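Local coordinates for aromatic-amino-acid:2-oxoglutarate transaminase (Candida albicans, PDB 6HND), which probably uses pyridoxal 5'-phosphate to transfer amino groups from aromatic amino acids, and possibly 2-aminoadipate, to 2-oxo acids, at residues 148-153 with 314-319. Residues are numbered along the deposited sequence; the frame is centred on the assembly and turned at random.
Sequences IRTHKP and DYLKNH
Leu316 reaches from helix 312-319 to helix 137-151, setting one methyl on Arg149 and the other on Thr150. The contact itself is nonpolar. Leu316 CD1 sits 3.2 Å above the plane of the Arg149 guanidinium, displaced toward its rim. Its nearest atom there is Arg149 NH1, 3.3 Å from Leu316 CD1. The same methyl touches the aliphatic stem, 3.9 Å from Arg149 CG, and the two side chains cross at about a right angle. A bend at chi2 (77°) folds the Arg149 chain so that CG and the guanidinium both touch this methyl. The other branch, Leu316 CD2, meets Thr150 CG2 at 4.2 Å, a looser methyl-to-methyl touch. Thr150 CG2 lies anti to its own carbonyl carbon, while OG1 (chi1 64°) turns to hydrogen-bond the backbone oxygen of Phe146 and the hydroxyl of Tyr285.

Polar bonds lie around the contact. Arg149 NE forms a salt bridge with Asp393 at the start of helix 392-418, and NH2 has a long, weak ion pair with Asp313. Within helix 312-319, Asn318 ND2 donates to Asp314 OD1 at 3.0 Å, nearly straight at 167°, meeting the carboxylate on its anti side. Tyr315 OH bonds to the backbone oxygen of Tyr285.

This is plain helix-to-helix packing within the aminotransferase fold, away from the cofactor pocket. The two segments bury 143 Å² between them and touch through Leu316 alone, by van der Waals contact with Arg149 and Thr150, while the salt bridge with Asp393 helps hold the guanidinium against whose rim, over one face, CD1 rests.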
# COMPACT_ATOMS: atom_id res chain seq x y z
N ILE B 148 -6.93 -19.30 14.28
CA ILE B 148 -6.96 -20.56 15.07
C ILE B 148 -8.36 -20.68 15.71
O ILE B 148 -8.96 -21.75 15.59
CB ILE B 148 -5.81 -20.62 16.09
CG1 ILE B 148 -4.45 -20.79 15.41
CG2 ILE B 148 -6.05 -21.72 17.11
CD1 ILE B 148 -3.24 -20.62 16.36
N ARG B 149 -8.89 -19.60 16.28
CA ARG B 149 -10.21 -19.61 16.97
C ARG B 149 -11.35 -19.87 15.95
O ARG B 149 -12.22 -20.71 16.23
CB ARG B 149 -10.39 -18.30 17.74
CG ARG B 149 -11.59 -18.28 18.69
CD ARG B 149 -11.35 -19.05 19.99
NE ARG B 149 -12.29 -18.65 21.04
CZ ARG B 149 -13.26 -19.41 21.55
NH1 ARG B 149 -13.46 -20.65 21.12
NH2 ARG B 149 -14.04 -18.93 22.50
N THR B 150 -11.35 -19.19 14.80
CA THR B 150 -12.52 -19.14 13.88
C THR B 150 -12.44 -20.18 12.77
O THR B 150 -13.51 -20.67 12.36
CB THR B 150 -12.70 -17.73 13.28
OG1 THR B 150 -11.57 -17.41 12.45
CG2 THR B 150 -12.90 -16.69 14.36
N HIS B 151 -11.24 -20.47 12.26
CA HIS B 151 -11.07 -21.18 10.96
C HIS B 151 -9.72 -21.91 10.88
O HIS B 151 -9.02 -21.69 9.90
CB HIS B 151 -11.14 -20.17 9.80
CG HIS B 151 -12.49 -19.60 9.51
ND1 HIS B 151 -13.56 -20.40 9.16
CD2 HIS B 151 -12.92 -18.32 9.44
CE1 HIS B 151 -14.60 -19.62 8.88
NE2 HIS B 151 -14.23 -18.34 9.05
N LYS B 152 -9.39 -22.73 11.88
CA LYS B 152 -8.06 -23.39 12.03
C LYS B 152 -7.74 -24.19 10.76
O LYS B 152 -8.50 -25.08 10.39
CB LYS B 152 -8.05 -24.31 13.26
CG LYS B 152 -6.68 -24.81 13.70
CD LYS B 152 -6.78 -25.86 14.79
CE LYS B 152 -6.13 -27.17 14.38
NZ LYS B 152 -4.67 -27.14 14.58
N PRO B 153 -6.63 -23.91 10.05
CA PRO B 153 -6.20 -24.76 8.94
C PRO B 153 -5.96 -26.22 9.38
O PRO B 153 -5.58 -26.46 10.50
CB PRO B 153 -4.90 -24.10 8.47
CG PRO B 153 -5.03 -22.66 8.91
CD PRO B 153 -5.74 -22.76 10.24
N ASP B 314 -21.35 -21.11 20.61
CA ASP B 314 -22.52 -21.52 19.80
C ASP B 314 -22.34 -20.92 18.40
O ASP B 314 -22.54 -21.66 17.40
CB ASP B 314 -23.83 -21.15 20.52
CG ASP B 314 -25.10 -21.44 19.73
OD1 ASP B 314 -25.05 -22.28 18.80
OD2 ASP B 314 -26.13 -20.81 20.04
N TYR B 315 -21.93 -19.64 18.33
CA TYR B 315 -21.59 -18.94 17.07
C TYR B 315 -20.55 -19.75 16.29
O TYR B 315 -20.79 -20.16 15.14
CB TYR B 315 -21.07 -17.54 17.37
CG TYR B 315 -20.48 -16.81 16.18
CD1 TYR B 315 -21.27 -16.45 15.10
CD2 TYR B 315 -19.15 -16.48 16.16
CE1 TYR B 315 -20.75 -15.77 14.02
CE2 TYR B 315 -18.61 -15.76 15.10
CZ TYR B 315 -19.41 -15.42 14.02
OH TYR B 315 -18.87 -14.72 12.97
N LEU B 316 -19.40 -20.02 16.91
CA LEU B 316 -18.26 -20.66 16.22
C LEU B 316 -18.71 -22.02 15.71
O LEU B 316 -18.31 -22.38 14.59
CB LEU B 316 -17.07 -20.80 17.17
CG LEU B 316 -16.40 -19.49 17.58
CD1 LEU B 316 -15.19 -19.78 18.47
CD2 LEU B 316 -16.00 -18.67 16.36
N LYS B 317 -19.52 -22.72 16.50
CA LYS B 317 -19.81 -24.16 16.26
C LYS B 317 -20.94 -24.30 15.24
O LYS B 317 -20.81 -25.15 14.34
CB LYS B 317 -20.15 -24.87 17.57
CG LYS B 317 -20.17 -26.40 17.47
CD LYS B 317 -20.65 -27.10 18.73
CE LYS B 317 -20.77 -28.61 18.55
NZ LYS B 317 -20.04 -29.33 19.62
N ASN B 318 -22.02 -23.51 15.36
CA ASN B 318 -23.27 -23.78 14.61
C ASN B 318 -23.56 -22.68 13.59
O ASN B 318 -24.24 -23.00 12.62
CB ASN B 318 -24.42 -24.02 15.59
CG ASN B 318 -24.09 -25.16 16.55
OD1 ASN B 318 -23.85 -26.28 16.11
ND2 ASN B 318 -24.01 -24.87 17.83
N HIS B 319 -23.05 -21.45 13.76
CA HIS B 319 -23.41 -20.33 12.84
C HIS B 319 -22.35 -20.18 11.75
O HIS B 319 -22.72 -20.21 10.55
CB HIS B 319 -23.68 -19.06 13.65
CG HIS B 319 -24.91 -19.20 14.48
ND1 HIS B 319 -26.13 -18.70 14.06
CD2 HIS B 319 -25.12 -19.85 15.65
CE1 HIS B 319 -27.04 -19.01 14.96
NE2 HIS B 319 -26.45 -19.71 15.95